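Beta-lactamase (PDB 6NHS) probably hydrolyses the beta-lactam ring of penicillin-type antibiotics as a class D serine beta-lactamase, passing through a covalent acyl-enzyme. Local coordinates at residues I79-D82 with V83-L86; T87-G90 with M91-F95; L168-H172 with R173-P177; R245-V248 with T249-L253. All coordinates share one frame; numbering follows the deposited sequence.

Contact 1. Residues I79-D82 with V83-L86; sequences ISND and VAIL. With FMT (formic acid), chain C.
Asn81 OD1 accepts from two successive backbone amides. The Val83 N-H reaches it at 3.0 Å with an N-H...O angle of 144°, tilted somewhat from the amide's carbonyl plane, which makes an Asx turn; the bond from Ala84 N to the same oxygen is weak, bent to 128°. With chi1 at 55°, Asn81 CG sits between its own backbone N and C, folding OD1 back over the chain that follows. A water donates both to Asn81 O and, at 2.6 Å, to Ala84 O, tying the two arms of the bend. Beside Ser80 and Ile79 lies a formic acid, probably from the crystallisation liquor, whose O1 takes the Ser80 N-H at 3.1 Å and a weak bond from Ser80 OG.

Ala84 CB points into the bend, 3.2 Å from Ser80 OG and 3.8 Å from Ile79 CD1; Ile79 CD1 also comes within 4.0 Å of Leu86 CG.

Asp82 OD2 forms a salt bridge with Arg105. Buried Ile79 rests on helices 65-76 and 113-123, Asn81 and Asp82 touch helix 180-189, and Leu86 pairs through its backbone with Thr102 of strand 102-103.

Contact 2. Residues T87-G90 with M91-F95; sequences TWDG and MQRQF
Asp89 and Met91, the latter present as selenomethionine, meet round a bend in which Gly90 takes a positive phi of 86°, turning the chain so that Met91 N faces back to the Asp89 carboxylate. This is an Asx turn: Met91 N donates to Asp89 OD1 at 2.9 Å, approaching from above the carboxylate plane. It belongs to the surface loop between strands 85-86 and 102-103, in a segment without regular helix or strand.

The same carboxylate is gripped end-on by Arg93. Arg93 NH1 reaches OD1 of Asp89 at 2.9 Å and NH2 reaches OD2 at 2.7 Å, one nitrogen to each oxygen and both on the syn side. The carboxylate and guanidinium planes lie 22° apart, close enough to flat for a bidentate salt bridge. Asp89 OD1 thus carries two donors, which arrive from opposite faces of its plane, and the paired grip fixes the rotation of the carboxylate. Arg93 spans the bend because its chain is extended from CG to NE. Its backbone N is bonded to Asn99 OD1, and that asparagine also touches Trp88 and Gln92, linking the turn to the returning part of the loop.

Trp88 has CG anti to its N (chi1 173°), which brings the indole beneath the turn, with Gly90 CA above the ring centre. Round the ring edge, Gln92 OE1 lies 3.7 Å from Trp88 CZ2, its amide nearly perpendicular to the indole. Trp88 NE1 donates to Met91 O at 2.8 Å, the oxygen lying in the indole plane while the nitrogen stands above the carbonyl plane of Met91.

Contact 3. Residues L168-H172 with R173-P177; sequences LQRLH and RKELP
Leu171 and Leu176 make the tightly packed side of this helix end. Leu176 CD1 lies 3.7 Å from Leu171 CA and 3.8 Å from Leu171 CB, the two side chains crossing at about a right angle. The other methyl, Leu176 CD2, sits over one face of the Arg170 guanidinium, 3.7 Å from Arg170 NH1 and offset toward the rim, so an apolar branch supports the flat side of a charged group. Both leucines are buried: Leu171 also touches Leu183 of helix 180-189, and Leu176 touches Val135 of helix 125-135.

The opposite character belongs to the polar side, where Arg173, Lys174 and Glu175 are exposed. Glu175 OE1 takes the Arg170 NE-H at 3.1 Å along an almost straight line (175°), in the guanidinium plane and nearly along its own C-O axis. The Arg170 chain bends at chi3 (77°), which brings NE to Glu175 OE1, the guanidinium and carboxylate planes steeply inclined. A water donates to Glu175 OE1 and accepts from Arg170 NH2, closing a second path between the pair. The remaining oxygen, Glu175 OE2, meets Arg173 NH1 through its anti lone pair, so one carboxylate joins two arginines. Lys174 instead reaches away to Gln180.

A second water spans Leu171 O and Leu176 N. Backbone bonds explain the reversal. Lys174, at a positive phi of 67°, lets Glu175 N bond to Arg170 O at 3.1 Å and Lys174 N to Leu171 O at 3.1 Å. These two are the bonds of a Schellman motif, with Lys174 as C-prime residue, ending helix 161-172.

Contact 4. Residues R245-V248 with T249-L253; sequences RIEV and TRRSL. With EDO (1,2-ethanediol), chain E.
Arg251 crosses Glu247 obliquely, one turn on along the same helix. Its CB stands 3.5 Å from Glu247 O, and CG comes nearer to that carbonyl, at 3.1 Å. CD moves on to the carboxylate, 3.7 Å from Glu247 OE2. There NE donates to Glu247 OE2 at 2.8 Å, nearly straight (177°) and in the guanidinium plane, using the anti lone pair of the oxygen; NH2 passes the same oxygen at 3.5 Å. Carboxylate and guanidinium planes are perpendicular, so this i to i+4 salt bridge is single-pronged. Glu247 meets it because its chain bends at chi2 (61°), and a water bonded to its OE1 makes a weak bond to Arg250 NE.

The residues belong to helix 239-255, the C-terminal helix laid across the antiparallel sheet of the penicillin-recognising fold. On the sheet side Thr249 OG1 donates to Arg245 O, in the carbonyl plane, and also bonds Thr232. Ser252 OG donates to Val248 O at 2.6 Å; Ser252 N reaches that oxygen from the opposite face. Arg250 has a salt bridge to Glu193. Arg245 NE hydrogen-bonds to Ala242 O and NH2 to Gly205 O, while NH1 donates at 3.1 Å to O2 of an ethanediol, probably from the crystallisation liquor, also held by Thr204, beside a probable KTG motif starting at Lys203.

Along the chain the contacts come in series. Contacts 1 and 2 adjoin, their centres about 18 Å apart, and together trace the excursion from helix 65-76 through strand 85-86 into the loop leading to strand 102-103, in the helical part of the molecule. Contact 3 follows at the end of helix 161-172, about 22 Å from contact 1 between centres, where helical packing meets strand 226-236. Contact 4 lies on helix 239-255 against the six-stranded sheet, its centre about 31 Å from that of contact 1 and on the opposite side of the chain's centre. The set therefore samples both halves of the fold, helical and sheet-bearing; in contact 4, Arg245 lies near the probable active-site motif residues.

Contact 1. Residues I79-D82 with V83-L86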
loop_
_atom_site.group_PDB
_atom_site.type_symbol
_atom_site.label_atom_id
_atom_site.label_comp_id
_atom_site.label_asym_id
_atom_site.label_seq_id
_atom_site.Cartn_x
_atom_site.Cartn_y
_atom_site.Cartn_z
ATOM N N ILE A 79 1.480 -18.271 -5.713
ATOM C CA ILE A 79 1.637 -18.591 -4.298
ATOM C C ILE A 79 0.305 -19.178 -3.837
ATOM O O ILE A 79 -0.761 -18.645 -4.165
ATOM C CB ILE A 79 2.057 -17.356 -3.468
ATOM C CG1 ILE A 79 2.481 -17.745 -2.041
ATOM C CG2 ILE A 79 0.958 -16.275 -3.433
ATOM C CD1 ILE A 79 3.951 -18.129 -1.920
ATOM N N SER A 80 0.358 -20.305 -3.122
ATOM C CA SER A 80 -0.861 -21.100 -2.957
ATOM C C SER A 80 -1.799 -20.524 -1.900
ATOM O O SER A 80 -3.023 -20.593 -2.059
ATOM C CB SER A 80 -0.507 -22.554 -2.625
ATOM O OG SER A 80 0.239 -22.628 -1.429
ATOM N N ASN A 81 -1.262 -19.956 -0.826
ATOM C CA ASN A 81 -2.084 -19.404 0.255
ATOM C C ASN A 81 -1.185 -18.512 1.110
ATOM O O ASN A 81 -0.060 -18.184 0.712
ATOM C CB ASN A 81 -2.753 -20.524 1.057
ATOM C CG ASN A 81 -1.753 -21.530 1.585
ATOM O OD1 ASN A 81 -0.695 -21.154 2.083
ATOM N ND2 ASN A 81 -2.073 -22.817 1.462
ATOM N N ASP A 82 -1.675 -18.129 2.296
ATOM C CA ASP A 82 -0.996 -17.165 3.161
ATOM C C ASP A 82 0.162 -17.757 3.956
ATOM O O ASP A 82 0.952 -16.988 4.525
ATOM C CB ASP A 82 -1.995 -16.530 4.143
ATOM C CG ASP A 82 -2.747 -17.562 4.961
ATOM O OD1 ASP A 82 -3.211 -18.569 4.372
ATOM O OD2 ASP A 82 -2.864 -17.375 6.192
ATOM N N VAL A 83 0.282 -19.082 4.032
ATOM C CA VAL A 83 1.388 -19.709 4.751
ATOM C C VAL A 83 2.400 -20.366 3.823
ATOM O O VAL A 83 3.456 -20.805 4.307
ATOM C CB VAL A 83 0.888 -20.730 5.800
ATOM C CG1 VAL A 83 -0.012 -20.038 6.851
ATOM C CG2 VAL A 83 0.159 -21.885 5.143
ATOM N N ALA A 84 2.120 -20.449 2.520
ATOM C CA ALA A 84 3.066 -21.039 1.581
ATOM C C ALA A 84 4.410 -20.321 1.667
ATOM O O ALA A 84 4.473 -19.090 1.755
ATOM C CB ALA A 84 2.512 -20.973 0.148
ATOM N N ILE A 85 5.488 -21.100 1.637
ATOM C CA ILE A 85 6.836 -20.597 1.898
ATOM C C ILE A 85 7.540 -20.319 0.579
ATOM O O ILE A 85 7.454 -21.113 -0.365
ATOM C CB ILE A 85 7.650 -21.606 2.736
ATOM C CG1 ILE A 85 7.110 -21.690 4.167
ATOM C CG2 ILE A 85 9.141 -21.226 2.753
ATOM C CD1 ILE A 85 7.651 -22.895 4.943
ATOM N N LEU A 86 8.224 -19.178 0.506
ATOM C CA LEU A 86 9.320 -18.992 -0.432
ATOM C C LEU A 86 10.609 -18.907 0.373
ATOM O O LEU A 86 10.653 -18.251 1.422
ATOM C CB LEU A 86 9.139 -17.733 -1.284
ATOM C CG LEU A 86 7.954 -17.673 -2.251
ATOM C CD1 LEU A 86 7.973 -16.339 -3.019
ATOM C CD2 LEU A 86 7.958 -18.849 -3.216
HETATM C C FMT C . 4.208 -21.268 -3.202
HETATM O O1 FMT C . 3.093 -21.803 -3.229
HETATM O O2 FMT C . 5.230 -21.750 -2.691
HETATM O O HOH W 1 2.600 -17.278 1.458
#

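Contact 2. Residues T87-G90 with M91-F95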
loop_
_atom_site.group_PDB
_atom_site.type_symbol
_atom_site.label_atom_id
_atom_site.label_comp_id
_atom_site.label_asym_id
_atom_site.label_seq_id
_atom_site.Cartn_x
_atom_site.Cartn_y
_atom_site.Cartn_z
ATOM N N THR A 87 11.650 -19.583 -0.098
ATOM C CA THR A 87 12.868 -19.671 0.691
ATOM C C THR A 87 13.847 -18.558 0.331
ATOM O O THR A 87 13.947 -18.122 -0.819
ATOM C CB THR A 87 13.541 -21.037 0.522
ATOM O OG1 THR A 87 13.700 -21.348 -0.872
ATOM C CG2 THR A 87 12.715 -22.132 1.201
ATOM N N TRP A 88 14.571 -18.104 1.346
ATOM C CA TRP A 88 15.642 -17.137 1.147
ATOM C C TRP A 88 16.735 -17.730 0.259
ATOM O O TRP A 88 17.095 -18.905 0.392
ATOM C CB TRP A 88 16.186 -16.742 2.524
ATOM C CG TRP A 88 17.402 -15.888 2.557
ATOM C CD1 TRP A 88 17.614 -14.728 1.879
ATOM C CD2 TRP A 88 18.558 -16.100 3.371
ATOM N NE1 TRP A 88 18.855 -14.220 2.197
ATOM C CE2 TRP A 88 19.450 -15.045 3.115
ATOM C CE3 TRP A 88 18.938 -17.100 4.278
ATOM C CZ2 TRP A 88 20.697 -14.949 3.739
ATOM C CZ3 TRP A 88 20.182 -17.005 4.894
ATOM C CH2 TRP A 88 21.042 -15.935 4.621
ATOM N N ASP A 89 17.267 -16.914 -0.661
ATOM C CA ASP A 89 18.304 -17.378 -1.581
ATOM C C ASP A 89 19.712 -17.332 -0.990
ATOM O O ASP A 89 20.679 -17.598 -1.716
ATOM C CB ASP A 89 18.268 -16.574 -2.886
ATOM C CG ASP A 89 18.578 -15.096 -2.687
ATOM O OD1 ASP A 89 18.902 -14.665 -1.555
ATOM O OD2 ASP A 89 18.491 -14.355 -3.688
ATOM N N GLY A 90 19.863 -16.998 0.291
ATOM C CA GLY A 90 21.179 -16.946 0.904
ATOM C C GLY A 90 21.931 -15.639 0.734
ATOM O O GLY A 90 22.977 -15.461 1.375
HETATM N N MSE A 91 21.450 -14.723 -0.100
HETATM C CA MSE A 91 22.110 -13.436 -0.269
HETATM C C MSE A 91 21.803 -12.506 0.909
HETATM O O MSE A 91 20.640 -12.271 1.240
HETATM C CB MSE A 91 21.686 -12.778 -1.579
HETATM C CG MSE A 91 21.918 -13.627 -2.810
HETATM SE SE MSE A 91 21.326 -12.698 -4.437
HETATM C CE MSE A 91 22.618 -11.241 -4.395
ATOM N N GLN A 92 22.848 -11.989 1.549
ATOM C CA GLN A 92 22.667 -11.100 2.694
ATOM C C GLN A 92 22.158 -9.749 2.206
ATOM O O GLN A 92 22.882 -9.012 1.530
ATOM C CB GLN A 92 23.977 -10.951 3.461
ATOM C CG GLN A 92 23.828 -11.063 4.974
ATOM C CD GLN A 92 23.528 -12.482 5.426
ATOM O OE1 GLN A 92 23.871 -13.447 4.744
ATOM N NE2 GLN A 92 22.883 -12.615 6.579
ATOM N N ARG A 93 20.913 -9.419 2.535
ATOM C CA ARG A 93 20.341 -8.144 2.141
ATOM C C ARG A 93 20.332 -7.192 3.338
ATOM O O ARG A 93 20.823 -7.517 4.423
ATOM C CB ARG A 93 18.949 -8.351 1.531
ATOM C CG ARG A 93 19.001 -9.015 0.156
ATOM C CD ARG A 93 17.629 -9.227 -0.458
ATOM N NE ARG A 93 17.745 -9.886 -1.758
ATOM C CZ ARG A 93 17.883 -11.199 -1.923
ATOM N NH1 ARG A 93 17.914 -12.006 -0.869
ATOM N NH2 ARG A 93 17.991 -11.706 -3.146
ATOM N N GLN A 94 19.734 -6.013 3.143
ATOM C CA GLN A 94 19.967 -4.884 4.044
ATOM C C GLN A 94 19.420 -5.138 5.446
ATOM O O GLN A 94 20.049 -4.752 6.437
ATOM C CB GLN A 94 19.348 -3.618 3.451
ATOM C CG GLN A 94 19.651 -2.347 4.227
ATOM C CD GLN A 94 18.987 -1.126 3.613
ATOM O OE1 GLN A 94 18.144 -1.245 2.721
ATOM N NE2 GLN A 94 19.364 0.055 4.088
ATOM N N PHE A 95 18.254 -5.769 5.555
ATOM C CA PHE A 95 17.618 -5.945 6.852
ATOM C C PHE A 95 17.639 -7.404 7.275
ATOM O O PHE A 95 17.306 -8.284 6.468
ATOM C CB PHE A 95 16.177 -5.425 6.808
ATOM C CG PHE A 95 16.076 -3.994 6.369
ATOM C CD1 PHE A 95 16.359 -2.966 7.253
ATOM C CD2 PHE A 95 15.720 -3.673 5.068
ATOM C CE1 PHE A 95 16.278 -1.645 6.852
ATOM C CE2 PHE A 95 15.636 -2.352 4.660
ATOM C CZ PHE A 95 15.915 -1.338 5.554
#

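Contact 3. Residues L168-H172 with R173-P177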
loop_
_atom_site.group_PDB
_atom_site.type_symbol
_atom_site.label_atom_id
_atom_site.label_comp_id
_atom_site.label_asym_id
_atom_site.label_seq_id
_atom_site.Cartn_x
_atom_site.Cartn_y
_atom_site.Cartn_z
ATOM N N LEU A 168 -8.423 0.662 -3.346
ATOM C CA LEU A 168 -8.792 -0.006 -2.099
ATOM C C LEU A 168 -10.306 -0.096 -1.939
ATOM O O LEU A 168 -10.830 -1.114 -1.468
ATOM C CB LEU A 168 -8.176 0.730 -0.911
ATOM C CG LEU A 168 -6.657 0.631 -0.806
ATOM C CD1 LEU A 168 -6.144 1.588 0.251
ATOM C CD2 LEU A 168 -6.249 -0.809 -0.483
ATOM N N GLN A 169 -11.021 0.962 -2.323
ATOM C CA GLN A 169 -12.473 0.967 -2.210
ATOM C C GLN A 169 -13.112 -0.051 -3.152
ATOM O O GLN A 169 -14.020 -0.788 -2.751
ATOM C CB GLN A 169 -12.993 2.381 -2.475
ATOM C CG GLN A 169 -14.483 2.542 -2.322
ATOM C CD GLN A 169 -15.215 2.404 -3.632
ATOM O OE1 GLN A 169 -16.356 1.947 -3.668
ATOM N NE2 GLN A 169 -14.567 2.810 -4.724
ATOM N N ARG A 170 -12.645 -0.115 -4.405
ATOM C CA ARG A 170 -13.136 -1.134 -5.333
ATOM C C ARG A 170 -12.812 -2.536 -4.839
ATOM O O ARG A 170 -13.629 -3.457 -4.970
ATOM C CB ARG A 170 -12.535 -0.922 -6.720
ATOM C CG ARG A 170 -13.020 0.347 -7.425
ATOM C CD ARG A 170 -12.546 0.335 -8.859
ATOM N NE ARG A 170 -13.346 -0.566 -9.689
ATOM C CZ ARG A 170 -12.898 -1.153 -10.795
ATOM N NH1 ARG A 170 -11.648 -0.954 -11.193
ATOM N NH2 ARG A 170 -13.701 -1.945 -11.498
ATOM N N LEU A 171 -11.601 -2.724 -4.315
ATOM C CA LEU A 171 -11.241 -3.988 -3.690
ATOM C C LEU A 171 -12.258 -4.374 -2.622
ATOM O O LEU A 171 -12.797 -5.487 -2.629
ATOM C CB LEU A 171 -9.842 -3.871 -3.091
ATOM C CG LEU A 171 -9.241 -5.127 -2.464
ATOM C CD1 LEU A 171 -9.061 -6.179 -3.539
ATOM C CD2 LEU A 171 -7.919 -4.806 -1.786
ATOM N N HIS A 172 -12.558 -3.440 -1.719
ATOM C CA HIS A 172 -13.376 -3.749 -0.553
ATOM C C HIS A 172 -14.816 -4.075 -0.928
ATOM O O HIS A 172 -15.474 -4.854 -0.227
ATOM C CB HIS A 172 -13.326 -2.580 0.432
ATOM C CG HIS A 172 -13.951 -2.880 1.758
ATOM N ND1 HIS A 172 -15.289 -2.673 2.012
ATOM C CD2 HIS A 172 -13.421 -3.370 2.902
ATOM C CE1 HIS A 172 -15.557 -3.021 3.258
ATOM N NE2 HIS A 172 -14.441 -3.446 3.819
ATOM N N ARG A 173 -15.336 -3.504 -2.011
ATOM C CA ARG A 173 -16.704 -3.808 -2.405
ATOM C C ARG A 173 -16.770 -4.895 -3.477
ATOM O O ARG A 173 -17.811 -5.070 -4.117
ATOM C CB ARG A 173 -17.435 -2.536 -2.850
ATOM C CG ARG A 173 -17.110 -2.040 -4.222
ATOM C CD ARG A 173 -17.768 -0.687 -4.479
ATOM N NE ARG A 173 -19.159 -0.626 -4.030
ATOM C CZ ARG A 173 -20.212 -0.930 -4.785
ATOM N NH1 ARG A 173 -20.045 -1.330 -6.040
ATOM N NH2 ARG A 173 -21.436 -0.837 -4.282
ATOM N N LYS A 174 -15.673 -5.636 -3.673
ATOM C CA LYS A 174 -15.672 -6.874 -4.456
ATOM C C LYS A 174 -15.957 -6.615 -5.937
ATOM O O LYS A 174 -16.650 -7.393 -6.596
ATOM C CB LYS A 174 -16.664 -7.885 -3.869
ATOM C CG LYS A 174 -16.485 -8.083 -2.361
ATOM C CD LYS A 174 -17.474 -9.075 -1.774
ATOM C CE LYS A 174 -17.284 -9.182 -0.260
ATOM N NZ LYS A 174 -18.040 -10.317 0.335
ATOM N N GLU A 175 -15.411 -5.520 -6.468
ATOM C CA GLU A 175 -15.552 -5.191 -7.881
ATOM C C GLU A 175 -14.390 -5.682 -8.730
ATOM O O GLU A 175 -14.525 -5.758 -9.958
ATOM C CB GLU A 175 -15.672 -3.679 -8.072
ATOM C CG GLU A 175 -16.957 -3.076 -7.587
ATOM C CD GLU A 175 -17.058 -1.606 -7.943
ATOM O OE1 GLU A 175 -16.172 -1.106 -8.665
ATOM O OE2 GLU A 175 -18.025 -0.954 -7.504
ATOM N N LEU A 176 -13.252 -5.997 -8.107
ATOM C CA LEU A 176 -12.038 -6.363 -8.815
ATOM C C LEU A 176 -12.056 -7.846 -9.163
ATOM O O LEU A 176 -12.804 -8.629 -8.566
ATOM C CB LEU A 176 -10.814 -6.014 -7.959
ATOM C CG LEU A 176 -10.737 -4.527 -7.591
ATOM C CD1 LEU A 176 -9.444 -4.209 -6.869
ATOM C CD2 LEU A 176 -10.899 -3.656 -8.835
ATOM N N PRO A 177 -11.241 -8.274 -10.140
ATOM C CA PRO A 177 -11.304 -9.677 -10.594
ATOM C C PRO A 177 -10.516 -10.621 -9.695
ATOM O O PRO A 177 -9.574 -11.295 -10.124
ATOM C CB PRO A 177 -10.716 -9.583 -12.009
ATOM C CG PRO A 177 -9.688 -8.506 -11.888
ATOM C CD PRO A 177 -10.319 -7.472 -10.967
HETATM O O HOH W 2 -16.455 -1.610 -11.315
HETATM O O HOH W 3 -12.520 -6.827 -5.269
#

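Contact 4. Residues R245-V248 with T249-L253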
loop_
_atom_site.group_PDB
_atom_site.type_symbol
_atom_site.label_atom_id
_atom_site.label_comp_id
_atom_site.label_asym_id
_atom_site.label_seq_id
_atom_site.Cartn_x
_atom_site.Cartn_y
_atom_site.Cartn_z
ATOM N N ARG A 245 4.968 8.830 8.580
ATOM C CA ARG A 245 4.002 8.219 7.666
ATOM C C ARG A 245 2.772 7.720 8.414
ATOM O O ARG A 245 1.634 8.046 8.059
ATOM C CB ARG A 245 4.656 7.060 6.911
ATOM C CG ARG A 245 5.676 7.462 5.864
ATOM C CD ARG A 245 6.340 6.230 5.290
ATOM N NE ARG A 245 7.086 5.492 6.309
ATOM C CZ ARG A 245 7.713 4.345 6.078
ATOM N NH1 ARG A 245 8.372 3.731 7.054
ATOM N NH2 ARG A 245 7.683 3.813 4.863
ATOM N N ILE A 246 2.990 6.924 9.460
ATOM C CA ILE A 246 1.877 6.381 10.226
ATOM C C ILE A 246 1.352 7.407 11.224
ATOM O O ILE A 246 0.141 7.509 11.446
ATOM C CB ILE A 246 2.314 5.070 10.905
ATOM C CG1 ILE A 246 2.484 3.977 9.842
ATOM C CG2 ILE A 246 1.325 4.647 11.985
ATOM C CD1 ILE A 246 3.035 2.690 10.355
ATOM N N GLU A 247 2.248 8.207 11.812
ATOM C CA GLU A 247 1.835 9.142 12.854
ATOM C C GLU A 247 0.878 10.205 12.319
ATOM O O GLU A 247 -0.099 10.558 12.993
ATOM C CB GLU A 247 3.066 9.781 13.495
ATOM C CG GLU A 247 2.764 10.701 14.675
ATOM C CD GLU A 247 2.067 9.995 15.829
ATOM O OE1 GLU A 247 2.170 8.757 15.935
ATOM O OE2 GLU A 247 1.407 10.686 16.630
ATOM N N VAL A 248 1.128 10.737 11.116
ATOM C CA VAL A 248 0.189 11.738 10.608
ATOM C C VAL A 248 -1.137 11.087 10.262
ATOM O O VAL A 248 -2.195 11.711 10.409
ATOM C CB VAL A 248 0.744 12.521 9.400
ATOM C CG1 VAL A 248 2.019 13.225 9.758
ATOM C CG2 VAL A 248 0.940 11.622 8.199
ATOM N N THR A 249 -1.111 9.833 9.802
ATOM C CA THR A 249 -2.353 9.107 9.582
ATOM C C THR A 249 -3.117 8.942 10.890
ATOM O O THR A 249 -4.324 9.205 10.956
ATOM C CB THR A 249 -2.059 7.745 8.946
ATOM O OG1 THR A 249 -1.239 7.926 7.787
ATOM C CG2 THR A 249 -3.351 7.063 8.527
ATOM N N ARG A 250 -2.416 8.528 11.953
ATOM C CA ARG A 250 -3.035 8.389 13.270
ATOM C C ARG A 250 -3.665 9.694 13.727
ATOM O O ARG A 250 -4.827 9.729 14.141
ATOM C CB ARG A 250 -2.002 7.945 14.310
ATOM C CG ARG A 250 -1.472 6.562 14.158
ATOM C CD ARG A 250 -0.699 6.168 15.416
ATOM N NE ARG A 250 -0.302 4.776 15.328
ATOM C CZ ARG A 250 -1.092 3.769 15.667
ATOM N NH1 ARG A 250 -0.659 2.523 15.543
ATOM N NH2 ARG A 250 -2.305 4.016 16.152
ATOM N N ARG A 251 -2.889 10.779 13.686
ATOM C CA ARG A 251 -3.390 12.060 14.169
ATOM C C ARG A 251 -4.557 12.552 13.325
ATOM O O ARG A 251 -5.483 13.186 13.844
ATOM C CB ARG A 251 -2.259 13.087 14.191
ATOM C CG ARG A 251 -1.104 12.678 15.094
ATOM C CD ARG A 251 -0.114 13.808 15.278
ATOM N NE ARG A 251 1.024 13.403 16.096
ATOM C CZ ARG A 251 1.892 14.250 16.643
ATOM N NH1 ARG A 251 1.745 15.557 16.467
ATOM N NH2 ARG A 251 2.899 13.788 17.372
ATOM N N SER A 252 -4.535 12.264 12.021
ATOM C CA SER A 252 -5.639 12.675 11.157
ATOM C C SER A 252 -6.924 11.941 11.525
ATOM O O SER A 252 -7.981 12.562 11.684
ATOM C CB SER A 252 -5.280 12.431 9.692
ATOM O OG SER A 252 -4.091 13.116 9.340
ATOM N N LEU A 253 -6.845 10.616 11.671
ATOM C CA LEU A 253 -8.020 9.828 12.035
ATOM C C LEU A 253 -8.571 10.239 13.396
ATOM O O LEU A 253 -9.792 10.328 13.577
ATOM C CB LEU A 253 -7.671 8.340 12.023
ATOM C CG LEU A 253 -7.319 7.758 10.651
ATOM C CD1 LEU A 253 -6.801 6.333 10.784
ATOM C CD2 LEU A 253 -8.516 7.808 9.715
HETATM C C1 EDO E . 8.868 0.577 3.602
HETATM O O1 EDO E . 7.520 0.435 4.053
HETATM C C2 EDO E . 9.670 1.281 4.690
HETATM O O2 EDO E . 9.163 0.904 5.974
HETATM O O HOH W 4 2.390 6.192 14.870
#